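Local coordinates for ubiquitin-conjugating enzyme E2, putative (Plasmodium falciparum, PDB 2Q0V), which probably takes part in ubiquitin transfer as a member of the ubiquitin-conjugating E2 family, perhaps of its UEV (UBE2V-like) branch, at residues 38-46 / 125-133. Numbering follows the deposited sequence.
Sequences VSEGVSFGL and IETILISLR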
loop_
_atom_site.group_PDB
_atom_site.type_symbol
_atom_site.label_atom_id
_atom_site.label_comp_id
_atom_site.label_asym_id
_atom_site.label_seq_id
_atom_site.Cartn_x
_atom_site.Cartn_y
_atom_site.Cartn_z
ATOM N N VAL A 38 -8.746 -8.905 2.796
ATOM C CA VAL A 38 -8.035 -9.543 1.690
ATOM C C VAL A 38 -7.022 -10.383 2.419
ATOM O O VAL A 38 -7.472 -11.241 3.197
ATOM C CB VAL A 38 -7.479 -8.529 0.714
ATOM C CG1 VAL A 38 -8.619 -7.942 -0.082
ATOM C CG2 VAL A 38 -6.765 -7.450 1.459
ATOM N N SER A 39 -5.719 -10.164 2.257
ATOM C CA SER A 39 -4.777 -10.888 3.084
ATOM C C SER A 39 -4.746 -10.245 4.471
ATOM O O SER A 39 -5.388 -9.175 4.703
ATOM C CB SER A 39 -3.369 -10.957 2.483
ATOM O OG SER A 39 -2.768 -9.704 2.256
ATOM N N GLU A 40 -4.028 -10.881 5.381
ATOM C CA GLU A 40 -3.894 -10.391 6.757
ATOM C C GLU A 40 -2.822 -9.293 6.914
ATOM O O GLU A 40 -1.806 -9.297 6.214
ATOM C CB GLU A 40 -3.596 -11.586 7.709
ATOM C CG GLU A 40 -2.145 -12.001 7.756
ATOM C CD GLU A 40 -1.842 -13.361 8.454
ATOM O OE1 GLU A 40 -2.730 -14.189 8.781
ATOM O OE2 GLU A 40 -0.646 -13.619 8.646
ATOM N N GLY A 41 -3.013 -8.296 7.754
ATOM C CA GLY A 41 -4.233 -7.638 8.067
ATOM C C GLY A 41 -3.934 -6.367 7.277
ATOM O O GLY A 41 -3.142 -5.499 7.701
ATOM N N VAL A 42 -4.460 -6.342 6.053
ATOM C CA VAL A 42 -4.439 -5.161 5.228
ATOM C C VAL A 42 -5.843 -4.996 4.702
ATOM O O VAL A 42 -6.597 -5.945 4.587
ATOM C CB VAL A 42 -3.401 -5.187 4.049
ATOM C CG1 VAL A 42 -2.008 -5.630 4.496
ATOM C CG2 VAL A 42 -3.907 -6.006 2.859
ATOM N N SER A 43 -6.209 -3.757 4.433
ATOM C CA SER A 43 -7.399 -3.501 3.665
ATOM C C SER A 43 -7.081 -2.397 2.657
ATOM O O SER A 43 -6.087 -1.668 2.792
ATOM C CB SER A 43 -8.545 -3.151 4.583
ATOM O OG SER A 43 -8.311 -1.883 5.128
ATOM N N PHE A 44 -7.890 -2.319 1.613
ATOM C CA PHE A 44 -7.717 -1.284 0.601
ATOM C C PHE A 44 -9.008 -1.066 -0.172
ATOM O O PHE A 44 -9.820 -1.986 -0.344
ATOM C CB PHE A 44 -6.527 -1.576 -0.340
ATOM C CG PHE A 44 -6.619 -2.878 -1.095
ATOM C CD1 PHE A 44 -7.110 -2.913 -2.392
ATOM C CD2 PHE A 44 -6.185 -4.065 -0.523
ATOM C CE1 PHE A 44 -7.171 -4.129 -3.122
ATOM C CE2 PHE A 44 -6.249 -5.283 -1.225
ATOM C CZ PHE A 44 -6.751 -5.316 -2.530
ATOM N N GLY A 45 -9.189 0.177 -0.612
ATOM C CA GLY A 45 -10.350 0.552 -1.411
ATOM C C GLY A 45 -10.220 1.956 -1.953
ATOM O O GLY A 45 -9.203 2.620 -1.780
ATOM N N LEU A 46 -11.260 2.410 -2.629
ATOM C CA LEU A 46 -11.268 3.731 -3.215
ATOM C C LEU A 46 -11.425 4.783 -2.134
ATOM O O LEU A 46 -12.159 4.596 -1.180
ATOM C CB LEU A 46 -12.395 3.832 -4.240
ATOM C CG LEU A 46 -12.154 3.111 -5.564
ATOM C CD1 LEU A 46 -13.360 3.307 -6.443
ATOM C CD2 LEU A 46 -10.929 3.625 -6.263
ATOM N N ILE A 125 -1.515 -3.212 -5.541
ATOM C CA ILE A 125 -1.756 -2.480 -4.308
ATOM C C ILE A 125 -1.552 -3.407 -3.092
ATOM O O ILE A 125 -0.853 -3.041 -2.143
ATOM C CB ILE A 125 -3.163 -1.828 -4.338
ATOM C CG1 ILE A 125 -3.169 -0.683 -5.369
ATOM C CG2 ILE A 125 -3.539 -1.291 -2.953
ATOM C CD1 ILE A 125 -4.449 -0.515 -6.109
ATOM N N GLU A 126 -2.118 -4.609 -3.145
ATOM C CA GLU A 126 -1.948 -5.593 -2.088
ATOM C C GLU A 126 -0.476 -5.969 -1.822
ATOM O O GLU A 126 -0.043 -5.947 -0.662
ATOM C CB GLU A 126 -2.826 -6.807 -2.352
ATOM C CG GLU A 126 -2.630 -7.986 -1.425
ATOM C CD GLU A 126 -3.638 -9.130 -1.693
ATOM O OE1 GLU A 126 -4.570 -8.954 -2.543
ATOM O OE2 GLU A 126 -3.493 -10.209 -1.049
ATOM N N THR A 127 0.290 -6.249 -2.877
ATOM C CA THR A 127 1.752 -6.499 -2.744
ATOM C C THR A 127 2.476 -5.424 -1.931
ATOM O O THR A 127 3.381 -5.729 -1.144
ATOM C CB THR A 127 2.479 -6.598 -4.129
ATOM O OG1 THR A 127 1.689 -7.370 -5.031
ATOM C CG2 THR A 127 3.809 -7.278 -3.994
ATOM N N ILE A 128 2.097 -4.172 -2.168
ATOM C CA ILE A 128 2.704 -3.033 -1.492
ATOM C C ILE A 128 2.338 -3.082 -0.002
ATOM O O ILE A 128 3.194 -3.026 0.850
ATOM C CB ILE A 128 2.230 -1.700 -2.121
ATOM C CG1 ILE A 128 2.688 -1.590 -3.597
ATOM C CG2 ILE A 128 2.660 -0.496 -1.226
ATOM C CD1 ILE A 128 1.991 -0.428 -4.381
ATOM N N LEU A 129 1.059 -3.253 0.280
ATOM C CA LEU A 129 0.572 -3.328 1.647
ATOM C C LEU A 129 1.239 -4.460 2.407
ATOM O O LEU A 129 1.818 -4.207 3.449
ATOM C CB LEU A 129 -0.962 -3.371 1.675
ATOM C CG LEU A 129 -1.573 -2.103 1.051
ATOM C CD1 LEU A 129 -3.094 -2.154 0.951
ATOM C CD2 LEU A 129 -1.047 -0.768 1.690
ATOM N N ILE A 130 1.225 -5.671 1.843
ATOM C CA ILE A 130 2.000 -6.820 2.326
ATOM C C ILE A 130 3.483 -6.554 2.543
ATOM O O ILE A 130 4.047 -6.894 3.566
ATOM C CB ILE A 130 1.859 -8.012 1.370
ATOM C CG1 ILE A 130 0.417 -8.496 1.346
ATOM C CG2 ILE A 130 2.816 -9.195 1.784
ATOM C CD1 ILE A 130 0.198 -9.695 0.295
ATOM N N SER A 131 4.116 -5.923 1.576
ATOM C CA SER A 131 5.527 -5.546 1.699
ATOM C C SER A 131 5.828 -4.608 2.832
ATOM O O SER A 131 6.879 -4.721 3.454
ATOM C CB SER A 131 6.025 -4.944 0.398
ATOM O OG SER A 131 6.237 -5.997 -0.495
ATOM N N LEU A 132 4.925 -3.660 3.064
ATOM C CA LEU A 132 5.058 -2.713 4.164
ATOM C C LEU A 132 4.877 -3.385 5.522
ATOM O O LEU A 132 5.627 -3.109 6.458
ATOM C CB LEU A 132 4.100 -1.531 3.977
ATOM C CG LEU A 132 4.499 -0.546 2.849
ATOM C CD1 LEU A 132 3.352 0.479 2.603
ATOM C CD2 LEU A 132 5.802 0.150 3.169
ATOM N N ARG A 133 3.936 -4.319 5.612
ATOM C CA ARG A 133 3.791 -5.051 6.844
ATOM C C ARG A 133 5.001 -5.954 7.133
ATOM O O ARG A 133 5.335 -6.166 8.281
ATOM C CB ARG A 133 2.508 -5.863 6.835
ATOM C CG ARG A 133 1.798 -5.766 8.115
ATOM C CD ARG A 133 0.299 -5.945 7.961
ATOM N NE ARG A 133 -0.011 -7.336 8.206
ATOM C CZ ARG A 133 0.061 -7.952 9.383
ATOM N NH1 ARG A 133 -0.221 -9.237 9.436
ATOM N NH2 ARG A 133 0.386 -7.312 10.485
#
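F44 lies against the first two turns of helix 125-135, its side chain meeting I125, E126 and L129 obliquely. CG lies 3.9 Å from CG2 of I125, CE2 reaches the CB of E126 at the same distance, and CB of F44 comes 3.7 Å from CD1 of L129. With CG set between the backbone N and the carbonyl carbon (chi1 59°), the ring is turned back along the strand toward the side chain of V38. V42, two residues earlier on the same side of the strand, rests CG1 on the CB of L129 at 3.8 Å; L129 thus touches both residues, V42 through CB and F44 through CD1. Both contacts belong to the alpha/beta core of the UBC fold, in which this helix packs across one face of the four-stranded antiparallel sheet. Here it meets the edge strand 42-46 at 148° between their N-to-C directions, and I125 and L129 continue inward onto I78 of strand 73-79. The loop before the strand adds polar contacts along the helix flank. The extended chain of E126 brings OE2 into a weak 3.4 Å hydrogen bond from OG of S39; the same oxygen forms a salt bridge with R32 of helix 22-34. CG1 and CD1 of I130 border that hydroxyl. At the far end R133 bends at chi3 (95°), lays one face of its guanidinium over CA of G41 and gives a weak NE bond to the carbonyl O of E40 at 3.3 Å, while its NH2 bonds to the carbonyl O of F62 on the adjacent strand 56-62.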